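Local coordinates for protein trichothecene 3-O-acetyltransferase (PDB 2RKV) that transfers an acetyl group from acetyl-coenzyme A to the C3 hydroxyl of trichothecene mycotoxins, as a member of the BAHD acyltransferase superfamily, at residues K173-D178 / Y388-G393; S230-T235 / E432-L437; K4-T9 / D191-V196; T249-A254 / N324-A329. All coordinates share one frame; numbering follows the deposited sequence.

Contact 1. Residues K173-D178 / Y388-G393; sequences KACRND and YDFGLG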
loop_
_atom_site.group_PDB
_atom_site.type_symbol
_atom_site.label_atom_id
_atom_site.label_comp_id
_atom_site.label_asym_id
_atom_site.label_seq_id
_atom_site.Cartn_x
_atom_site.Cartn_y
_atom_site.Cartn_z
ATOM N N LYS A 173 15.757 -3.735 -13.492
ATOM C CA LYS A 173 16.689 -3.300 -14.543
ATOM C C LYS A 173 18.127 -3.587 -14.131
ATOM O O LYS A 173 18.913 -4.135 -14.901
ATOM C CB LYS A 173 16.553 -1.803 -14.819
ATOM C CG LYS A 173 15.299 -1.415 -15.593
ATOM C CD LYS A 173 15.480 -0.028 -16.209
ATOM C CE LYS A 173 14.295 0.354 -17.091
ATOM N NZ LYS A 173 14.595 1.616 -17.855
ATOM N N ALA A 174 18.464 -3.206 -12.905
ATOM C CA ALA A 174 19.835 -3.361 -12.411
ATOM C C ALA A 174 20.246 -4.836 -12.385
ATOM O O ALA A 174 21.373 -5.170 -12.748
ATOM C CB ALA A 174 19.980 -2.733 -11.044
ATOM N N CYS A 175 19.337 -5.714 -11.960
ATOM C CA CYS A 175 19.585 -7.164 -11.983
ATOM C C CYS A 175 19.888 -7.678 -13.395
ATOM O O CYS A 175 20.734 -8.559 -13.588
ATOM C CB CYS A 175 18.393 -7.914 -11.382
ATOM S SG CYS A 175 18.258 -7.749 -9.605
ATOM N N ARG A 176 19.191 -7.118 -14.380
ATOM C CA ARG A 176 19.394 -7.483 -15.778
ATOM C C ARG A 176 20.610 -6.800 -16.412
ATOM O O ARG A 176 21.010 -7.148 -17.521
ATOM C CB ARG A 176 18.140 -7.138 -16.592
ATOM C CG ARG A 176 16.898 -7.940 -16.215
ATOM C CD ARG A 176 15.692 -7.572 -17.100
ATOM N NE ARG A 176 16.008 -7.725 -18.521
ATOM C CZ ARG A 176 15.659 -8.771 -19.276
ATOM N NH1 ARG A 176 14.944 -9.765 -18.766
ATOM N NH2 ARG A 176 16.024 -8.818 -20.558
ATOM N N ASN A 177 21.161 -5.807 -15.715
ATOM C CA ASN A 177 22.205 -4.925 -16.250
ATOM C C ASN A 177 21.694 -4.060 -17.420
ATOM O O ASN A 177 22.443 -3.706 -18.333
ATOM C CB ASN A 177 23.467 -5.718 -16.631
ATOM C CG ASN A 177 24.734 -4.876 -16.588
ATOM O OD1 ASN A 177 24.737 -3.732 -16.125
ATOM N ND2 ASN A 177 25.825 -5.449 -17.079
ATOM N N ASP A 178 20.405 -3.726 -17.370
ATOM C CA ASP A 178 19.790 -2.814 -18.330
ATOM C C ASP A 178 19.964 -1.371 -17.851
ATOM O O ASP A 178 19.784 -1.096 -16.662
ATOM C CB ASP A 178 18.308 -3.153 -18.495
ATOM C CG ASP A 178 18.085 -4.517 -19.127
ATOM O OD1 ASP A 178 18.960 -4.981 -19.897
ATOM O OD2 ASP A 178 17.020 -5.130 -18.870
ATOM N N TYR A 388 7.958 -7.601 -13.738
ATOM C CA TYR A 388 9.407 -7.666 -13.426
ATOM C C TYR A 388 9.922 -9.095 -13.272
ATOM O O TYR A 388 9.318 -9.898 -12.559
ATOM C CB TYR A 388 9.780 -6.838 -12.178
ATOM C CG TYR A 388 9.104 -5.471 -12.102
ATOM C CD1 TYR A 388 8.829 -4.735 -13.260
ATOM C CD2 TYR A 388 8.741 -4.930 -10.872
ATOM C CE1 TYR A 388 8.171 -3.494 -13.189
ATOM C CE2 TYR A 388 8.100 -3.693 -10.786
ATOM C CZ TYR A 388 7.827 -2.981 -11.947
ATOM O OH TYR A 388 7.184 -1.765 -11.869
ATOM N N ASP A 389 11.047 -9.385 -13.927
ATOM C CA ASP A 389 11.647 -10.726 -13.901
ATOM C C ASP A 389 13.002 -10.742 -13.192
ATOM O O ASP A 389 13.536 -11.807 -12.895
ATOM C CB ASP A 389 11.796 -11.280 -15.318
ATOM C CG ASP A 389 12.653 -10.392 -16.204
ATOM O OD1 ASP A 389 13.883 -10.399 -16.044
ATOM O OD2 ASP A 389 12.093 -9.688 -17.074
ATOM N N PHE A 390 13.567 -9.558 -12.960
ATOM C CA PHE A 390 14.859 -9.431 -12.259
ATOM C C PHE A 390 16.024 -10.216 -12.883
ATOM O O PHE A 390 16.986 -10.549 -12.189
ATOM C CB PHE A 390 14.718 -9.784 -10.768
ATOM C CG PHE A 390 13.706 -8.940 -10.047
ATOM C CD1 PHE A 390 12.379 -9.362 -9.958
ATOM C CD2 PHE A 390 14.073 -7.721 -9.486
ATOM C CE1 PHE A 390 11.422 -8.569 -9.305
ATOM C CE2 PHE A 390 13.138 -6.921 -8.831
ATOM C CZ PHE A 390 11.806 -7.351 -8.741
ATOM N N GLY A 391 15.939 -10.511 -14.181
ATOM C CA GLY A 391 16.995 -11.279 -14.861
ATOM C C GLY A 391 17.202 -12.671 -14.275
ATOM O O GLY A 391 18.263 -13.289 -14.470
ATOM N N LEU A 392 16.187 -13.188 -13.583
ATOM C CA LEU A 392 16.333 -14.469 -12.884
ATOM C C LEU A 392 16.086 -15.674 -13.783
ATOM O O LEU A 392 16.390 -16.800 -13.394
ATOM C CB LEU A 392 15.421 -14.536 -11.645
ATOM C CG LEU A 392 15.597 -13.441 -10.594
ATOM C CD1 LEU A 392 14.571 -13.599 -9.466
ATOM C CD2 LEU A 392 17.037 -13.376 -10.058
ATOM N N GLY A 393 15.530 -15.436 -14.972
ATOM C CA GLY A 393 15.219 -16.511 -15.922
ATOM C C GLY A 393 14.039 -17.386 -15.524
ATOM O O GLY A 393 13.902 -18.519 -16.006
#
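Asp-389, Phe-390 and Gly-391 belong to the sequence DFGLG, the apparent counterpart of the DFGWG signature of BAHD acyltransferases, and they pack on Cys-175 and Arg-176 where helix 161-176 closes in a Schellman motif. The signature folds into a type I' beta turn from Asp-389 to Leu-392, and an Asx turn lies within it: OD1 of Asp-389 accepts from N of Gly-391 at 2.8 Å. A second donor reaches that oxygen across the contact, NH1 of Arg-176 at 3.0 Å from Asp-389 OD1, with an angle of 158° at the hydrogen. The guanidinium arrives on the syn side and the amide on the anti side, so OD1 is gripped from two directions. Although OD1 lies in the guanidinium plane, the two flat groups are turned 75° apart. A bend at chi3 (55°) sets NE of Arg-176, which bonds OD2 of Asp-178 at 2.8 Å; the arginine thus ties together two acids, while Lys-396 pairs with the other oxygen of Asp-389. Nearer the backbone, CG of Arg-176 lies 3.4 Å from N of Gly-391. The Phe-390 ring sits among Leu-25, Leu-150, Ile-168 and Leu-171, with Cys-175 SG at its edge, 4.2 Å from CD2. Beside it, CB of Cys-175 comes against the Phe-390 carbonyl, 3.1 Å from O of Phe-390.

Contact 2. Residues S230-T235 / E432-L437; sequences SWAFFT and EDMDRL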
loop_
_atom_site.group_PDB
_atom_site.type_symbol
_atom_site.label_atom_id
_atom_site.label_comp_id
_atom_site.label_asym_id
_atom_site.label_seq_id
_atom_site.Cartn_x
_atom_site.Cartn_y
_atom_site.Cartn_z
ATOM N N SER A 230 -9.594 -10.747 11.471
ATOM C CA SER A 230 -8.725 -11.517 10.593
ATOM C C SER A 230 -8.475 -10.806 9.265
ATOM O O SER A 230 -9.108 -9.791 8.974
ATOM C CB SER A 230 -9.302 -12.918 10.346
ATOM O OG SER A 230 -10.365 -12.896 9.408
ATOM N N TRP A 231 -7.538 -11.356 8.493
ATOM C CA TRP A 231 -7.248 -10.948 7.115
ATOM C C TRP A 231 -7.715 -12.045 6.159
ATOM O O TRP A 231 -7.608 -13.234 6.467
ATOM C CB TRP A 231 -5.734 -10.779 6.929
ATOM C CG TRP A 231 -5.171 -9.453 7.341
ATOM C CD1 TRP A 231 -4.405 -9.187 8.442
ATOM C CD2 TRP A 231 -5.308 -8.215 6.634
ATOM N NE1 TRP A 231 -4.074 -7.854 8.473
ATOM C CE2 TRP A 231 -4.605 -7.235 7.368
ATOM C CE3 TRP A 231 -5.952 -7.841 5.440
ATOM C CZ2 TRP A 231 -4.540 -5.894 6.960
ATOM C CZ3 TRP A 231 -5.892 -6.506 5.033
ATOM C CH2 TRP A 231 -5.188 -5.549 5.797
ATOM N N ALA A 232 -8.192 -11.654 4.980
ATOM C CA ALA A 232 -8.486 -12.602 3.916
ATOM C C ALA A 232 -8.380 -11.946 2.548
ATOM O O ALA A 232 -8.752 -10.774 2.381
ATOM C CB ALA A 232 -9.882 -13.206 4.089
ATOM N N PHE A 233 -7.905 -12.698 1.565
ATOM C CA PHE A 233 -7.983 -12.293 0.198
ATOM C C PHE A 233 -9.294 -12.803 -0.366
ATOM O O PHE A 233 -9.728 -13.878 -0.059
ATOM C CB PHE A 233 -6.917 -12.958 -0.659
ATOM C CG PHE A 233 -5.496 -12.411 -0.498
ATOM C CD1 PHE A 233 -4.428 -13.219 -0.754
ATOM C CD2 PHE A 233 -5.245 -11.127 -0.091
ATOM C CE1 PHE A 233 -3.158 -12.780 -0.614
ATOM C CE2 PHE A 233 -3.976 -10.690 0.022
ATOM C CZ PHE A 233 -2.941 -11.514 -0.224
ATOM N N PHE A 234 -9.838 -11.976 -1.245
ATOM C CA PHE A 234 -10.977 -12.309 -2.096
ATOM C C PHE A 234 -10.628 -11.993 -3.539
ATOM O O PHE A 234 -10.108 -10.961 -3.793
ATOM C CB PHE A 234 -12.192 -11.457 -1.696
ATOM C CG PHE A 234 -12.700 -11.735 -0.313
ATOM C CD1 PHE A 234 -12.243 -11.052 0.773
ATOM C CD2 PHE A 234 -13.684 -12.667 -0.118
ATOM C CE1 PHE A 234 -12.724 -11.320 1.994
ATOM C CE2 PHE A 234 -14.172 -12.930 1.124
ATOM C CZ PHE A 234 -13.685 -12.301 2.173
ATOM N N THR A 235 -10.898 -12.840 -4.478
ATOM C CA THR A 235 -10.629 -12.561 -5.881
ATOM C C THR A 235 -11.911 -12.201 -6.628
ATOM O O THR A 235 -12.949 -12.633 -6.268
ATOM C CB THR A 235 -9.947 -13.767 -6.552
ATOM O OG1 THR A 235 -10.813 -14.906 -6.486
ATOM C CG2 THR A 235 -8.731 -14.205 -5.751
ATOM N N GLU A 432 -17.236 -11.222 13.155
ATOM C CA GLU A 432 -18.662 -11.301 12.845
ATOM C C GLU A 432 -19.007 -10.682 11.488
ATOM O O GLU A 432 -19.879 -11.186 10.790
ATOM C CB GLU A 432 -19.545 -10.771 13.982
ATOM C CG GLU A 432 -19.394 -9.311 14.333
ATOM C CD GLU A 432 -20.186 -8.954 15.579
ATOM O OE1 GLU A 432 -19.555 -8.645 16.607
ATOM O OE2 GLU A 432 -21.435 -9.001 15.535
ATOM N N ASP A 433 -18.287 -9.617 11.121
ATOM C CA ASP A 433 -18.369 -9.019 9.784
ATOM C C ASP A 433 -17.811 -9.943 8.705
ATOM O O ASP A 433 -18.445 -10.156 7.673
ATOM C CB ASP A 433 -17.610 -7.691 9.749
ATOM C CG ASP A 433 -18.334 -6.575 10.478
ATOM O OD1 ASP A 433 -19.468 -6.791 10.969
ATOM O OD2 ASP A 433 -17.761 -5.475 10.566
ATOM N N MET A 434 -16.617 -10.482 8.940
ATOM C CA MET A 434 -16.004 -11.396 7.980
ATOM C C MET A 434 -16.875 -12.625 7.711
ATOM O O MET A 434 -17.062 -13.012 6.555
ATOM C CB MET A 434 -14.601 -11.811 8.434
ATOM C CG MET A 434 -13.836 -12.619 7.394
ATOM S SD MET A 434 -13.236 -11.596 6.021
ATOM C CE MET A 434 -11.798 -10.848 6.788
ATOM N N ASP A 435 -17.409 -13.225 8.778
ATOM C CA ASP A 435 -18.238 -14.427 8.647
ATOM C C ASP A 435 -19.512 -14.144 7.858
ATOM O O ASP A 435 -19.880 -14.920 6.972
ATOM C CB ASP A 435 -18.586 -15.017 10.020
ATOM C CG ASP A 435 -17.376 -15.583 10.747
ATOM O OD1 ASP A 435 -16.391 -15.981 10.083
ATOM O OD2 ASP A 435 -17.415 -15.625 11.995
ATOM N N ARG A 436 -20.168 -13.028 8.172
ATOM C CA ARG A 436 -21.393 -12.629 7.474
ATOM C C ARG A 436 -21.112 -12.285 6.012
ATOM O O ARG A 436 -21.900 -12.619 5.123
ATOM C CB ARG A 436 -22.065 -11.450 8.174
ATOM C CG ARG A 436 -22.712 -11.828 9.501
ATOM C CD ARG A 436 -23.408 -10.648 10.148
ATOM N NE ARG A 436 -24.190 -11.082 11.307
ATOM C CZ ARG A 436 -24.007 -10.664 12.558
ATOM N NH1 ARG A 436 -23.081 -9.760 12.852
ATOM N NH2 ARG A 436 -24.779 -11.144 13.527
ATOM N N LEU A 437 -19.984 -11.616 5.770
ATOM C CA LEU A 437 -19.598 -11.252 4.411
ATOM C C LEU A 437 -19.422 -12.496 3.554
ATOM O O LEU A 437 -19.937 -12.567 2.446
ATOM C CB LEU A 437 -18.316 -10.408 4.409
ATOM C CG LEU A 437 -17.979 -9.683 3.103
ATOM C CD1 LEU A 437 -19.023 -8.629 2.765
ATOM C CD2 LEU A 437 -16.593 -9.060 3.210
#
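The ring of Phe-234 turns its edge to Met-434: the sulfur SD lies in the ring plane, 86° off the normal, and stands 3.9 Å from CZ and 4.1 Å from CE1 of Phe-234. This is a Met-aromatic contact of the edge-on kind. From the same helix, CD2 of Leu-437 approaches the ring obliquely, 4.5 Å from CZ of Phe-234, and outside the two segments the ring of Trp-443 meets Phe-234 edge-to-face. CG of Met-434 stands anti to the backbone N (chi1 -173°), and bends at chi2 and chi3 then set SD and CE against the strand. The terminal methyl CE of Met-434 settles 3.6 Å from OG of Ser-230 and equally close to the carbonyl O of that serine. The same CE of Met-434 lies 4.1 Å from CB of Ala-232. Ser-230, Ala-232 and Phe-234 all face the helix, whereas Trp-231 points the other way, with NE1 bonded to the carbonyl of Glu-406 and its side chain about 7 Å from the bound T-2 toxin. Leu-437 also leans on Leu-427 and on helix 261-277. Segments 230-235 and 432-437 run at 28° to each other, their axes 9.8 Å apart at closest approach, a layered alpha/beta arrangement in which helix 431-439 covers a mixed sheet, as expected of the CoA-dependent acyltransferase fold.

Contact 3. Residues K4-T9 / D191-V196; sequences KIQLDT and DRKTIV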
loop_
_atom_site.group_PDB
_atom_site.type_symbol
_atom_site.label_atom_id
_atom_site.label_comp_id
_atom_site.label_asym_id
_atom_site.label_seq_id
_atom_site.Cartn_x
_atom_site.Cartn_y
_atom_site.Cartn_z
ATOM N N LYS A 4 22.176 13.362 2.514
ATOM C CA LYS A 4 21.284 13.678 3.613
ATOM C C LYS A 4 20.029 14.252 2.986
ATOM O O LYS A 4 19.911 15.460 2.774
ATOM C CB LYS A 4 21.919 14.658 4.605
ATOM C CG LYS A 4 21.030 14.883 5.827
ATOM C CD LYS A 4 21.746 15.555 6.978
ATOM C CE LYS A 4 20.832 15.575 8.198
ATOM N NZ LYS A 4 21.522 16.057 9.425
ATOM N N ILE A 5 19.100 13.356 2.678
ATOM C CA ILE A 5 17.940 13.722 1.885
ATOM C C ILE A 5 16.744 13.833 2.813
ATOM O O ILE A 5 16.266 12.826 3.339
ATOM C CB ILE A 5 17.670 12.669 0.771
ATOM C CG1 ILE A 5 18.927 12.482 -0.100
ATOM C CG2 ILE A 5 16.434 13.047 -0.052
ATOM C CD1 ILE A 5 18.839 11.325 -1.115
ATOM N N GLN A 6 16.267 15.059 3.015
ATOM C CA GLN A 6 15.085 15.259 3.857
ATOM C C GLN A 6 13.901 14.500 3.260
ATOM O O GLN A 6 13.686 14.534 2.048
ATOM C CB GLN A 6 14.761 16.743 3.978
ATOM C CG GLN A 6 13.721 17.048 5.053
ATOM C CD GLN A 6 13.609 18.520 5.376
ATOM O OE1 GLN A 6 12.504 19.056 5.501
ATOM N NE2 GLN A 6 14.747 19.191 5.504
ATOM N N LEU A 7 13.142 13.796 4.104
ATOM C CA LEU A 7 11.947 13.110 3.624
ATOM C C LEU A 7 10.949 14.109 3.069
ATOM O O LEU A 7 10.963 15.287 3.442
ATOM C CB LEU A 7 11.275 12.329 4.757
ATOM C CG LEU A 7 11.984 11.120 5.375
ATOM C CD1 LEU A 7 10.944 10.191 5.987
ATOM C CD2 LEU A 7 12.827 10.378 4.385
ATOM N N ASP A 8 10.066 13.622 2.190
ATOM C CA ASP A 8 8.882 14.388 1.811
ATOM C C ASP A 8 8.234 14.910 3.081
ATOM O O ASP A 8 8.208 14.214 4.100
ATOM C CB ASP A 8 7.874 13.480 1.098
ATOM C CG ASP A 8 8.367 13.021 -0.256
ATOM O OD1 ASP A 8 8.275 13.814 -1.214
ATOM O OD2 ASP A 8 8.805 11.858 -0.355
ATOM N N THR A 9 7.700 16.126 3.022
ATOM C CA THR A 9 6.977 16.660 4.182
ATOM C C THR A 9 5.828 15.731 4.593
ATOM O O THR A 9 5.614 15.490 5.785
ATOM C CB THR A 9 6.526 18.108 3.939
ATOM O OG1 THR A 9 7.694 18.905 3.683
ATOM C CG2 THR A 9 5.794 18.664 5.168
ATOM N N ASP A 191 14.597 16.674 -5.489
ATOM C CA ASP A 191 14.548 17.119 -4.104
ATOM C C ASP A 191 13.136 16.899 -3.558
ATOM O O ASP A 191 12.143 17.233 -4.217
ATOM C CB ASP A 191 14.945 18.586 -3.991
ATOM C CG ASP A 191 15.354 18.971 -2.581
ATOM O OD1 ASP A 191 15.973 18.143 -1.872
ATOM O OD2 ASP A 191 15.052 20.108 -2.181
ATOM N N ARG A 192 13.054 16.337 -2.357
ATOM C CA ARG A 192 11.760 15.953 -1.788
ATOM C C ARG A 192 11.127 17.078 -0.986
ATOM O O ARG A 192 9.917 17.245 -1.026
ATOM C CB ARG A 192 11.890 14.725 -0.887
ATOM C CG ARG A 192 12.680 13.591 -1.506
ATOM C CD ARG A 192 12.450 12.297 -0.755
ATOM N NE ARG A 192 13.124 11.183 -1.415
ATOM C CZ ARG A 192 12.859 9.903 -1.164
ATOM N NH1 ARG A 192 11.943 9.577 -0.250
ATOM N NH2 ARG A 192 13.511 8.950 -1.821
ATOM N N LYS A 193 11.939 17.831 -0.246
ATOM C CA LYS A 193 11.388 18.790 0.721
ATOM C C LYS A 193 10.656 19.963 0.071
ATOM O O LYS A 193 9.920 20.683 0.740
ATOM C CB LYS A 193 12.458 19.286 1.698
ATOM C CG LYS A 193 13.521 20.186 1.084
ATOM C CD LYS A 193 14.598 20.583 2.108
ATOM C CE LYS A 193 14.110 21.616 3.113
ATOM N NZ LYS A 193 15.178 21.969 4.119
ATOM N N THR A 194 10.847 20.135 -1.233
ATOM C CA THR A 194 10.213 21.242 -1.958
ATOM C C THR A 194 9.193 20.760 -2.992
ATOM O O THR A 194 8.602 21.574 -3.709
ATOM C CB THR A 194 11.261 22.121 -2.668
ATOM O OG1 THR A 194 12.002 21.310 -3.588
ATOM C CG2 THR A 194 12.213 22.773 -1.649
ATOM N N ILE A 195 8.962 19.448 -3.056
ATOM C CA ILE A 195 8.164 18.873 -4.150
ATOM C C ILE A 195 6.661 19.198 -4.075
ATOM O O ILE A 195 5.950 19.123 -5.085
ATOM C CB ILE A 195 8.428 17.347 -4.321
ATOM C CG1 ILE A 195 8.219 16.952 -5.794
ATOM C CG2 ILE A 195 7.592 16.505 -3.324
ATOM C CD1 ILE A 195 8.804 15.608 -6.187
ATOM N N VAL A 196 6.192 19.548 -2.879
ATOM C CA VAL A 196 4.836 20.064 -2.692
ATOM C C VAL A 196 4.955 21.537 -2.295
ATOM O O VAL A 196 5.355 21.849 -1.165
ATOM C CB VAL A 196 4.046 19.286 -1.603
ATOM C CG1 VAL A 196 2.623 19.857 -1.464
ATOM C CG2 VAL A 196 3.983 17.795 -1.922
HETATM O O HOH W 1 10.088 10.791 1.747
HETATM O O HOH W 2 7.772 17.700 0.551
#
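Asp-8 and Arg-192 are joined chiefly through water. One water accepts from NH1 of Arg-192 at 3.0 Å and from N of Asp-8 at 2.9 Å, and donates to OD2 of Asp-8 at 2.7 Å; it sits at the edge of the guanidinium, in its plane. A second water spans the backbones, accepting from N of Thr-9 at 2.9 Å and donating to O of Arg-192 at 2.7 Å. The direct ion pair is long by comparison, 3.9 Å between OD2 of Asp-8 and NH1 of Arg-192, with the two planes 38° apart. Both charged ends have further partners: Tyr-305 and the backbone N of Leu-308 hold the carboxylate, while the arginine donates to O of Ala-158 and makes a cation-pi contact with Trp-55. Segment 4-9 includes strand 5-6, an outer strand of a small antiparallel sheet, and 191-196 lies on the long connection leading to strand 229-236, consistent with the crossover that links the two halves of BAHD enzymes. Van der Waals contacts follow the arginine chain, which is extended from CG to NE. CB of Arg-192 lies 3.4 Å from O of Gln-6, and CG2 of Ile-5 comes obliquely toward NE of the arginine. At the end of the type I turn from Arg-192 to Ile-195, CG2 of Ile-195 touches OD1 of Asp-8 at 3.5 Å. The side chains of Gln-6 and Lys-193 also lie across each other, their CB atoms in contact.

Contact 4. Residues T249-A254 / N324-A329; sequences TKTLDA and NESLGA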
loop_
_atom_site.group_PDB
_atom_site.type_symbol
_atom_site.label_atom_id
_atom_site.label_comp_id
_atom_site.label_asym_id
_atom_site.label_seq_id
_atom_site.Cartn_x
_atom_site.Cartn_y
_atom_site.Cartn_z
ATOM N N THR A 249 -21.995 2.047 -13.732
ATOM C CA THR A 249 -22.121 2.982 -14.858
ATOM C C THR A 249 -23.594 3.256 -15.185
ATOM O O THR A 249 -23.968 4.381 -15.519
ATOM C CB THR A 249 -21.344 2.454 -16.085
ATOM O OG1 THR A 249 -19.952 2.361 -15.746
ATOM C CG2 THR A 249 -21.512 3.348 -17.309
ATOM N N LYS A 250 -24.425 2.224 -15.046
ATOM C CA LYS A 250 -25.861 2.350 -15.295
ATOM C C LYS A 250 -26.596 3.188 -14.258
ATOM O O LYS A 250 -27.745 3.585 -14.490
ATOM C CB LYS A 250 -26.508 0.975 -15.340
ATOM C CG LYS A 250 -26.302 0.235 -16.625
ATOM C CD LYS A 250 -26.895 -1.150 -16.467
ATOM C CE LYS A 250 -26.889 -1.906 -17.761
ATOM N NZ LYS A 250 -27.133 -3.356 -17.504
ATOM N N THR A 251 -25.959 3.447 -13.116
ATOM C CA THR A 251 -26.650 4.090 -11.994
ATOM C C THR A 251 -25.932 5.322 -11.427
ATOM O O THR A 251 -26.039 5.621 -10.238
ATOM C CB THR A 251 -26.954 3.072 -10.859
ATOM O OG1 THR A 251 -25.762 2.349 -10.514
ATOM C CG2 THR A 251 -28.044 2.079 -11.291
ATOM N N LEU A 252 -25.215 6.043 -12.282
ATOM C CA LEU A 252 -24.425 7.186 -11.835
ATOM C C LEU A 252 -25.267 8.397 -11.469
ATOM O O LEU A 252 -26.342 8.607 -12.041
ATOM C CB LEU A 252 -23.413 7.576 -12.912
ATOM C CG LEU A 252 -22.349 6.516 -13.191
ATOM C CD1 LEU A 252 -21.381 7.034 -14.218
ATOM C CD2 LEU A 252 -21.625 6.141 -11.904
ATOM N N ASP A 253 -24.763 9.189 -10.520
ATOM C CA ASP A 253 -25.313 10.516 -10.225
ATOM C C ASP A 253 -25.241 11.404 -11.466
ATOM O O ASP A 253 -24.365 11.218 -12.320
ATOM C CB ASP A 253 -24.524 11.189 -9.103
ATOM C CG ASP A 253 -24.846 10.630 -7.727
ATOM O OD1 ASP A 253 -25.646 9.670 -7.601
ATOM O OD2 ASP A 253 -24.290 11.175 -6.751
ATOM N N ALA A 254 -26.152 12.372 -11.554
ATOM C CA ALA A 254 -26.192 13.318 -12.673
ATOM C C ALA A 254 -24.888 14.108 -12.825
ATOM O O ALA A 254 -24.511 14.492 -13.931
ATOM C CB ALA A 254 -27.378 14.281 -12.507
ATOM N N ASN A 324 -28.046 0.790 1.073
ATOM C CA ASN A 324 -29.298 0.793 0.324
ATOM C C ASN A 324 -29.303 1.507 -1.034
ATOM O O ASN A 324 -30.127 1.184 -1.899
ATOM C CB ASN A 324 -30.450 1.272 1.216
ATOM C CG ASN A 324 -30.733 0.302 2.358
ATOM O OD1 ASN A 324 -30.756 -0.921 2.164
ATOM N ND2 ASN A 324 -30.919 0.838 3.556
ATOM N N GLU A 325 -28.390 2.459 -1.224
ATOM C CA GLU A 325 -28.314 3.197 -2.484
ATOM C C GLU A 325 -27.728 2.326 -3.606
ATOM O O GLU A 325 -27.180 1.251 -3.334
ATOM C CB GLU A 325 -27.527 4.494 -2.301
ATOM C CG GLU A 325 -26.022 4.289 -2.118
ATOM C CD GLU A 325 -25.264 5.585 -1.882
ATOM O OE1 GLU A 325 -25.898 6.657 -1.736
ATOM O OE2 GLU A 325 -24.014 5.525 -1.837
ATOM N N SER A 326 -27.855 2.777 -4.859
ATOM C CA SER A 326 -27.327 2.025 -6.003
ATOM C C SER A 326 -25.800 1.952 -5.961
ATOM O O SER A 326 -25.156 2.744 -5.265
ATOM C CB SER A 326 -27.751 2.672 -7.323
ATOM O OG SER A 326 -27.135 3.938 -7.483
ATOM N N LEU A 327 -25.230 1.011 -6.713
ATOM C CA LEU A 327 -23.766 0.915 -6.806
ATOM C C LEU A 327 -23.178 2.183 -7.415
ATOM O O LEU A 327 -22.146 2.686 -6.957
ATOM C CB LEU A 327 -23.332 -0.307 -7.620
ATOM C CG LEU A 327 -21.823 -0.613 -7.570
ATOM C CD1 LEU A 327 -21.347 -0.813 -6.130
ATOM C CD2 LEU A 327 -21.456 -1.812 -8.452
ATOM N N GLY A 328 -23.844 2.696 -8.449
ATOM C CA GLY A 328 -23.441 3.933 -9.103
ATOM C C GLY A 328 -23.473 5.147 -8.198
ATOM O O GLY A 328 -22.608 6.018 -8.300
ATOM N N ALA A 329 -24.476 5.222 -7.316
ATOM C CA ALA A 329 -24.543 6.300 -6.332
ATOM C C ALA A 329 -23.293 6.276 -5.447
ATOM O O ALA A 329 -22.691 7.315 -5.197
ATOM C CB ALA A 329 -25.810 6.191 -5.478
HETATM O O HOH W 3 -23.845 9.691 -4.768
#
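Thr-251 and Gly-328 bring the two backbones together, their CA atoms 4.3 Å apart. The loop that follows helix 238-249 runs here against the first turn of helix 327-335, and O of Thr-251 lies 3.3 Å from CA of Gly-328 in a CA-H...O contact, an approach this close being possible beside a residue that has no side chain. The early helix amides are then served by two hydroxyls, one from each segment. Ser-326 is the N-cap, its OG accepting from N of Ala-329 at 3.0 Å, while OG1 of Thr-251 accepts from N of Gly-328 at 2.8 Å along a bent bond (133°). A chi1 of 51° places this OG1 between the backbone N and the carbonyl carbon of its own residue, and the hydroxyl also bonds O of Ala-247, so it links the end of helix 238-249 to the start of helix 327-335. The two hydroxyl side chains touch as well, CB to CB 3.6 Å between Thr-251 and Ser-326. Further along, CD2 of Leu-252 lies 3.7 Å from O of Gly-328, and OD1 of Asp-253 comes within 3.8 Å of CA of Ala-329. One water donates both to OD2 of Asp-253 and to O of Ala-329, bridging loop and helix. Ser-332, one turn on, bonds O of Gly-328 and N of Asp-253. Leu-327 packs on Leu-244, Ala-247 and Ala-248 of helix 238-249 and on Ala-267, Phe-268 and Lys-271 of helix 261-277.

In the fold
The four contacts illustrate how chemistry follows depth. Contact 2 is buried and relies on methyl, sulfur and ring; contact 4, at the surface, uses hydroxyls and a water around a helix start. Contacts 1 and 3 are partly buried and both pair an arginine with an aspartate, directly in contact 1 but mainly through water in contact 3. Contact 1 closes a helix end, contact 4 a helix beginning. Contacts 2 and 4 share a neighbour, helix 261-277, with nearest atoms about 12 Å apart, whereas contacts 2 and 3 lie on opposite sides of the chain's centre, their own centres about 39 Å apart.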